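PDB 2PC1: acetyltransferase, GNAT family from Streptococcus agalactiae 2603V/R, which probably transfers an acyl group, most likely acetyl from acetyl-coenzyme A as in other GNAT enzymes, to an acceptor that is not established. Local coordinates for residues L112-I117 with G135-H140; Q32-I37 with N62-D67. All coordinates share one frame; numbering follows the deposited sequence.

Contact 1 (L112-I117 with G135-H140). With SO4 (sulfate ion), chain B.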
loop_
_atom_site.group_PDB
_atom_site.type_symbol
_atom_site.label_atom_id
_atom_site.label_comp_id
_atom_site.label_asym_id
_atom_site.label_seq_id
_atom_site.Cartn_x
_atom_site.Cartn_y
_atom_site.Cartn_z
ATOM N N LEU A 112 0.384 10.070 6.405
ATOM C CA LEU A 112 0.312 9.422 5.086
ATOM C C LEU A 112 -0.017 7.976 5.271
ATOM O O LEU A 112 0.616 7.302 6.072
ATOM C CB LEU A 112 1.649 9.569 4.357
ATOM C CG LEU A 112 1.953 10.974 3.891
ATOM C CD1 LEU A 112 3.405 11.076 3.465
ATOM C CD2 LEU A 112 1.056 11.373 2.729
ATOM N N THR A 113 -0.995 7.496 4.540
ATOM C CA THR A 113 -1.362 6.101 4.593
ATOM C C THR A 113 -1.219 5.489 3.204
ATOM O O THR A 113 -1.554 6.125 2.210
ATOM C CB THR A 113 -2.822 5.910 5.110
ATOM O OG1 THR A 113 -3.008 6.673 6.319
ATOM C CG2 THR A 113 -3.106 4.439 5.385
ATOM N N PHE A 114 -0.720 4.268 3.146
ATOM C CA PHE A 114 -0.659 3.523 1.905
ATOM C C PHE A 114 -1.736 2.473 1.917
ATOM O O PHE A 114 -1.845 1.740 2.882
ATOM C CB PHE A 114 0.696 2.805 1.725
ATOM C CG PHE A 114 1.915 3.701 1.667
ATOM C CD1 PHE A 114 1.861 5.073 1.511
ATOM C CD2 PHE A 114 3.176 3.115 1.810
ATOM C CE1 PHE A 114 3.024 5.827 1.476
ATOM C CE2 PHE A 114 4.338 3.874 1.766
ATOM C CZ PHE A 114 4.269 5.210 1.603
ATOM N N HIS A 115 -2.498 2.381 0.829
ATOM C CA HIS A 115 -3.532 1.374 0.653
ATOM C C HIS A 115 -3.357 0.729 -0.713
ATOM O O HIS A 115 -2.661 1.267 -1.585
ATOM C CB HIS A 115 -4.930 2.012 0.645
ATOM C CG HIS A 115 -5.277 2.818 1.860
ATOM N ND1 HIS A 115 -5.767 2.253 3.009
ATOM C CD2 HIS A 115 -5.290 4.159 2.059
ATOM C CE1 HIS A 115 -6.041 3.209 3.881
ATOM N NE2 HIS A 115 -5.751 4.376 3.332
ATOM N N ARG A 116 -4.019 -0.399 -0.915
ATOM C CA ARG A 116 -4.163 -0.989 -2.244
ATOM C C ARG A 116 -2.814 -1.256 -2.889
ATOM O O ARG A 116 -2.606 -1.025 -4.081
ATOM C CB ARG A 116 -5.088 -0.147 -3.125
ATOM C CG ARG A 116 -6.505 -0.214 -2.617
ATOM C CD ARG A 116 -7.468 0.689 -3.364
ATOM N NE ARG A 116 -7.294 2.122 -3.101
ATOM C CZ ARG A 116 -7.694 2.727 -1.992
ATOM N NH1 ARG A 116 -8.198 2.033 -0.988
ATOM N NH2 ARG A 116 -7.557 4.042 -1.880
ATOM N N ILE A 117 -1.873 -1.745 -2.099
ATOM C CA ILE A 117 -0.551 -2.024 -2.581
ATOM C C ILE A 117 -0.560 -3.313 -3.384
ATOM O O ILE A 117 -0.946 -4.363 -2.892
ATOM C CB ILE A 117 0.454 -2.132 -1.427
ATOM C CG1 ILE A 117 0.535 -0.809 -0.661
ATOM C CG2 ILE A 117 1.846 -2.506 -1.970
ATOM C CD1 ILE A 117 1.227 -0.918 0.666
ATOM N N GLY A 135 10.889 4.169 -1.974
ATOM C CA GLY A 135 10.874 5.350 -2.870
ATOM C C GLY A 135 9.733 6.321 -2.568
ATOM O O GLY A 135 9.934 7.530 -2.519
ATOM N N LEU A 136 8.533 5.787 -2.297
ATOM C CA LEU A 136 7.407 6.636 -1.864
ATOM C C LEU A 136 7.707 7.334 -0.549
ATOM O O LEU A 136 7.404 8.508 -0.386
ATOM C CB LEU A 136 6.130 5.820 -1.690
ATOM C CG LEU A 136 5.522 5.288 -2.981
ATOM C CD1 LEU A 136 4.360 4.365 -2.636
ATOM C CD2 LEU A 136 5.064 6.429 -3.897
ATOM N N ILE A 137 8.315 6.618 0.385
ATOM C CA ILE A 137 8.661 7.220 1.684
ATOM C C ILE A 137 9.716 8.302 1.487
ATOM O O ILE A 137 9.613 9.377 2.041
ATOM C CB ILE A 137 9.156 6.146 2.663
ATOM C CG1 ILE A 137 8.003 5.214 3.026
ATOM C CG2 ILE A 137 9.738 6.800 3.929
ATOM C CD1 ILE A 137 8.410 3.905 3.625
ATOM N N GLU A 138 10.729 8.024 0.684
ATOM C CA GLU A 138 11.776 9.035 0.437
ATOM C C GLU A 138 11.207 10.268 -0.238
ATOM O O GLU A 138 11.600 11.388 0.091
ATOM C CB GLU A 138 12.881 8.441 -0.405
ATOM C CG GLU A 138 13.559 7.227 0.227
ATOM C CD GLU A 138 14.811 7.535 0.986
ATOM O OE1 GLU A 138 15.088 8.732 1.236
ATOM O OE2 GLU A 138 15.519 6.558 1.326
ATOM N N GLY A 139 10.252 10.055 -1.142
ATOM C CA GLY A 139 9.661 11.127 -1.933
ATOM C C GLY A 139 8.632 11.995 -1.243
ATOM O O GLY A 139 8.206 13.003 -1.787
ATOM N N HIS A 140 8.205 11.620 -0.038
ATOM C CA HIS A 140 7.204 12.383 0.685
ATOM C C HIS A 140 7.800 12.894 1.982
ATOM O O HIS A 140 8.591 12.202 2.623
ATOM C CB HIS A 140 6.000 11.509 1.011
ATOM C CG HIS A 140 5.109 11.261 -0.161
ATOM N ND1 HIS A 140 5.355 10.269 -1.083
ATOM C CD2 HIS A 140 3.974 11.882 -0.562
ATOM C CE1 HIS A 140 4.395 10.280 -1.996
ATOM N NE2 HIS A 140 3.542 11.248 -1.700
HETATM S S SO4 B . -6.136 -2.556 1.340
HETATM O O1 SO4 B . -5.823 -2.484 -0.066
HETATM O O2 SO4 B . -4.962 -2.138 2.100
HETATM O O3 SO4 B . -7.268 -1.718 1.686
HETATM O O4 SO4 B . -6.425 -3.953 1.655
#
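Phe114 reaches from strand 111-119 to Leu136 and Ile137 on helix 127-139, the first strand and the helix of a beta-alpha-beta unit that strand 144-149 completes in the GNAT fold. The ring meets the two helix residues differently. Leu136 runs past it in the opposite direction, with CD1 over one face and CB 3.8 Å from Phe114 CZ. Ile137 crosses it at about a right angle and brings CG1 to the ring edge, 4.0 Å from Phe114 CZ. Phe114 gets there with CG anti to its own carbonyl carbon (chi1 -61°). Val88 and Leu133 also touch this side chain, which is buried.

Two residues earlier on the strand, Leu112 sets CD1 3.6 Å from His140 CB, just beyond the helix end; that methyl approaches the imidazole obliquely. Lys184 NZ binds the backbone oxygens of Ile137, Glu138 and His140 there. On the strand's other flank, Arg116 N donates to sulfate O1 at the corner in the chain. The imidazole of His140 is held by the last turn of the helix that precedes it: ND1 donates to Leu136 O at 2.8 Å with an N-H...O angle of 159°, the oxygen lying in the ring plane and the donor tilted 23° from the carbonyl plane.

Contact 2 (Q32-I37 with N62-D67)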
loop_
_atom_site.group_PDB
_atom_site.type_symbol
_atom_site.label_atom_id
_atom_site.label_comp_id
_atom_site.label_asym_id
_atom_site.label_seq_id
_atom_site.Cartn_x
_atom_site.Cartn_y
_atom_site.Cartn_z
ATOM N N GLN A 32 -3.674 -1.417 -17.266
ATOM C CA GLN A 32 -2.459 -1.992 -16.792
ATOM C C GLN A 32 -2.516 -2.176 -15.281
ATOM O O GLN A 32 -2.040 -3.160 -14.752
ATOM C CB GLN A 32 -1.246 -1.129 -17.153
ATOM C CG GLN A 32 -0.887 -1.086 -18.605
ATOM C CD GLN A 32 0.059 0.069 -18.865
ATOM O OE1 GLN A 32 1.253 -0.010 -18.588
ATOM N NE2 GLN A 32 -0.487 1.171 -19.354
ATOM N N ILE A 33 -3.028 -1.178 -14.564
ATOM C CA ILE A 33 -3.137 -1.292 -13.122
ATOM C C ILE A 33 -4.098 -2.430 -12.795
ATOM O O ILE A 33 -3.833 -3.214 -11.907
ATOM C CB ILE A 33 -3.585 0.043 -12.491
ATOM C CG1 ILE A 33 -2.497 1.113 -12.699
ATOM C CG2 ILE A 33 -3.925 -0.152 -11.014
ATOM C CD1 ILE A 33 -2.966 2.531 -12.447
HETATM N N MSE A 34 -5.202 -2.527 -13.527
HETATM C CA MSE A 34 -6.176 -3.560 -13.189
HETATM C C MSE A 34 -5.618 -4.945 -13.428
HETATM O O MSE A 34 -5.940 -5.884 -12.691
HETATM C CB MSE A 34 -7.477 -3.354 -13.948
HETATM C CG MSE A 34 -8.342 -2.188 -13.457
HETATM SE SE MSE A 34 -8.389 -1.921 -11.545
HETATM C CE MSE A 34 -9.022 -3.098 -10.976
ATOM N N LEU A 35 -4.791 -5.098 -14.454
ATOM C CA LEU A 35 -4.128 -6.395 -14.675
ATOM C C LEU A 35 -3.297 -6.752 -13.473
ATOM O O LEU A 35 -3.324 -7.902 -12.998
ATOM C CB LEU A 35 -3.243 -6.358 -15.929
ATOM C CG LEU A 35 -4.002 -6.317 -17.243
ATOM C CD1 LEU A 35 -3.119 -5.850 -18.416
ATOM C CD2 LEU A 35 -4.631 -7.676 -17.563
ATOM N N LEU A 36 -2.551 -5.788 -12.932
ATOM C CA LEU A 36 -1.703 -6.003 -11.791
ATOM C C LEU A 36 -2.538 -6.316 -10.579
ATOM O O LEU A 36 -2.246 -7.251 -9.853
ATOM C CB LEU A 36 -0.824 -4.756 -11.535
ATOM C CG LEU A 36 -0.004 -4.698 -10.246
ATOM C CD1 LEU A 36 0.871 -5.938 -10.045
ATOM C CD2 LEU A 36 0.863 -3.436 -10.239
ATOM N N ILE A 37 -3.605 -5.558 -10.361
ATOM C CA ILE A 37 -4.508 -5.796 -9.225
ATOM C C ILE A 37 -5.074 -7.212 -9.273
ATOM O O ILE A 37 -5.151 -7.891 -8.249
ATOM C CB ILE A 37 -5.682 -4.776 -9.211
ATOM C CG1 ILE A 37 -5.190 -3.368 -8.819
ATOM C CG2 ILE A 37 -6.789 -5.188 -8.257
ATOM C CD1 ILE A 37 -4.756 -3.214 -7.348
ATOM N N ASN A 62 -13.481 1.024 -10.485
ATOM C CA ASN A 62 -13.945 2.290 -9.926
ATOM C C ASN A 62 -13.117 2.768 -8.744
ATOM O O ASN A 62 -12.898 3.974 -8.573
ATOM C CB ASN A 62 -15.417 2.217 -9.524
ATOM C CG ASN A 62 -16.349 2.095 -10.722
ATOM O OD1 ASN A 62 -16.035 2.520 -11.838
ATOM N ND2 ASN A 62 -17.505 1.491 -10.491
ATOM N N ASP A 63 -12.678 1.848 -7.896
ATOM C CA ASP A 63 -11.788 2.218 -6.804
ATOM C C ASP A 63 -10.500 2.843 -7.338
ATOM O O ASP A 63 -10.029 3.861 -6.835
ATOM C CB ASP A 63 -11.429 1.027 -5.929
ATOM C CG ASP A 63 -12.624 0.464 -5.181
ATOM O OD1 ASP A 63 -13.289 1.256 -4.472
ATOM O OD2 ASP A 63 -12.914 -0.750 -5.293
ATOM N N ILE A 64 -9.922 2.232 -8.361
ATOM C CA ILE A 64 -8.674 2.731 -8.912
ATOM C C ILE A 64 -8.869 4.040 -9.667
ATOM O O ILE A 64 -8.055 4.970 -9.552
ATOM C CB ILE A 64 -8.014 1.666 -9.788
ATOM C CG1 ILE A 64 -7.719 0.401 -8.970
ATOM C CG2 ILE A 64 -6.735 2.196 -10.410
ATOM C CD1 ILE A 64 -7.065 0.623 -7.646
ATOM N N ILE A 65 -9.957 4.179 -10.430
ATOM C CA ILE A 65 -10.229 5.453 -11.096
ATOM C C ILE A 65 -10.376 6.561 -10.044
ATOM O O ILE A 65 -9.861 7.651 -10.221
ATOM C CB ILE A 65 -11.473 5.383 -12.014
ATOM C CG1 ILE A 65 -11.155 4.534 -13.249
ATOM C CG2 ILE A 65 -11.919 6.798 -12.443
ATOM C CD1 ILE A 65 -12.354 4.155 -14.109
ATOM N N ASP A 66 -11.064 6.243 -8.943
ATOM C CA ASP A 66 -11.197 7.207 -7.857
ATOM C C ASP A 66 -9.823 7.609 -7.297
ATOM O O ASP A 66 -9.565 8.777 -7.048
ATOM C CB ASP A 66 -12.142 6.715 -6.752
ATOM C CG ASP A 66 -13.621 6.834 -7.137
ATOM O OD1 ASP A 66 -13.932 7.492 -8.148
ATOM O OD2 ASP A 66 -14.471 6.298 -6.392
ATOM N N ASP A 67 -8.923 6.642 -7.136
ATOM C CA ASP A 67 -7.557 6.939 -6.717
ATOM C C ASP A 67 -6.841 7.879 -7.670
ATOM O O ASP A 67 -6.145 8.766 -7.252
ATOM C CB ASP A 67 -6.714 5.646 -6.585
ATOM C CG ASP A 67 -7.014 4.847 -5.350
ATOM O OD1 ASP A 67 -7.671 5.340 -4.412
ATOM O OD2 ASP A 67 -6.554 3.680 -5.311
#
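Ile64 projects from helix 61-70 between Ile33 and Met34 of helix 30-46, joining the two helices that precede strand 73-78 in this GNAT fold. The short segments 32-37 and 62-67 run at 129° to each other, with their axes 10.7 Å apart at closest approach. No hydrogen bond links them, and the contact is wholly apolar.

The tight part gathers round one side chain. On one branch, Ile64 CG2 meets Ile33 CG2 at 3.7 Å, the two isoleucines slanting across each other. On the other, Ile64 CG1 comes within 3.5 Å of the selenium of Met34, a selenomethionine; here the two chains run side by side, pointing opposite ways. Met34 does not extend straight out from its helix. Its chain bends at chi2 (-38°) and again at chi3 (-65°), which carries Met34 SE to the flank of Ile64, 4.0 Å from Ile64 CB. Tyr85 of strand 81-91 touches both Ile33 and Ile64 from the sheet side, while Ile30, earlier on the first helix, also packs on Ile64.

Packing is looser toward Ile37, whose CD1 approaches Ile64 CD1 only to 4.5 Å; Ile37 also has a second conformer, so this detail is less certain. The outer faces of both helices are exposed in the monomer, with Gln32 on one and Asn62 and Asp66 on the other, and these residues take no part in the contact. The second helix also presents acidic groups that turn to other partners: Asp63 OD2 accepts a hydrogen bond from Asn60 N just before the segment, and buried Asp67 takes one from Tyr85 OH on its OD2.

Overall arrangement
The centres of contacts 1 and 2 lie about 17 Å apart, contact 1 nearer the middle of the chain, and both segments of contact 2 come earlier in the sequence than those of contact 1. They touch through a salt bridge between Arg116 NE of segment 112-117 and Asp67 OD2 of segment 62-67, 2.8 Å long, which ties the corner after the strand to helix 61-70. Tyr58, just before that helix, bonds through OH to both Arg116 NH1 and the sulfate. Gln51 NE2 and Trp52 NE1 also bond to the sulfate, and Trp52 also touches Ile37 of contact 2. The ion, probably from the crystallisation liquor, therefore sits between the strand corner and the loop joining the two helices.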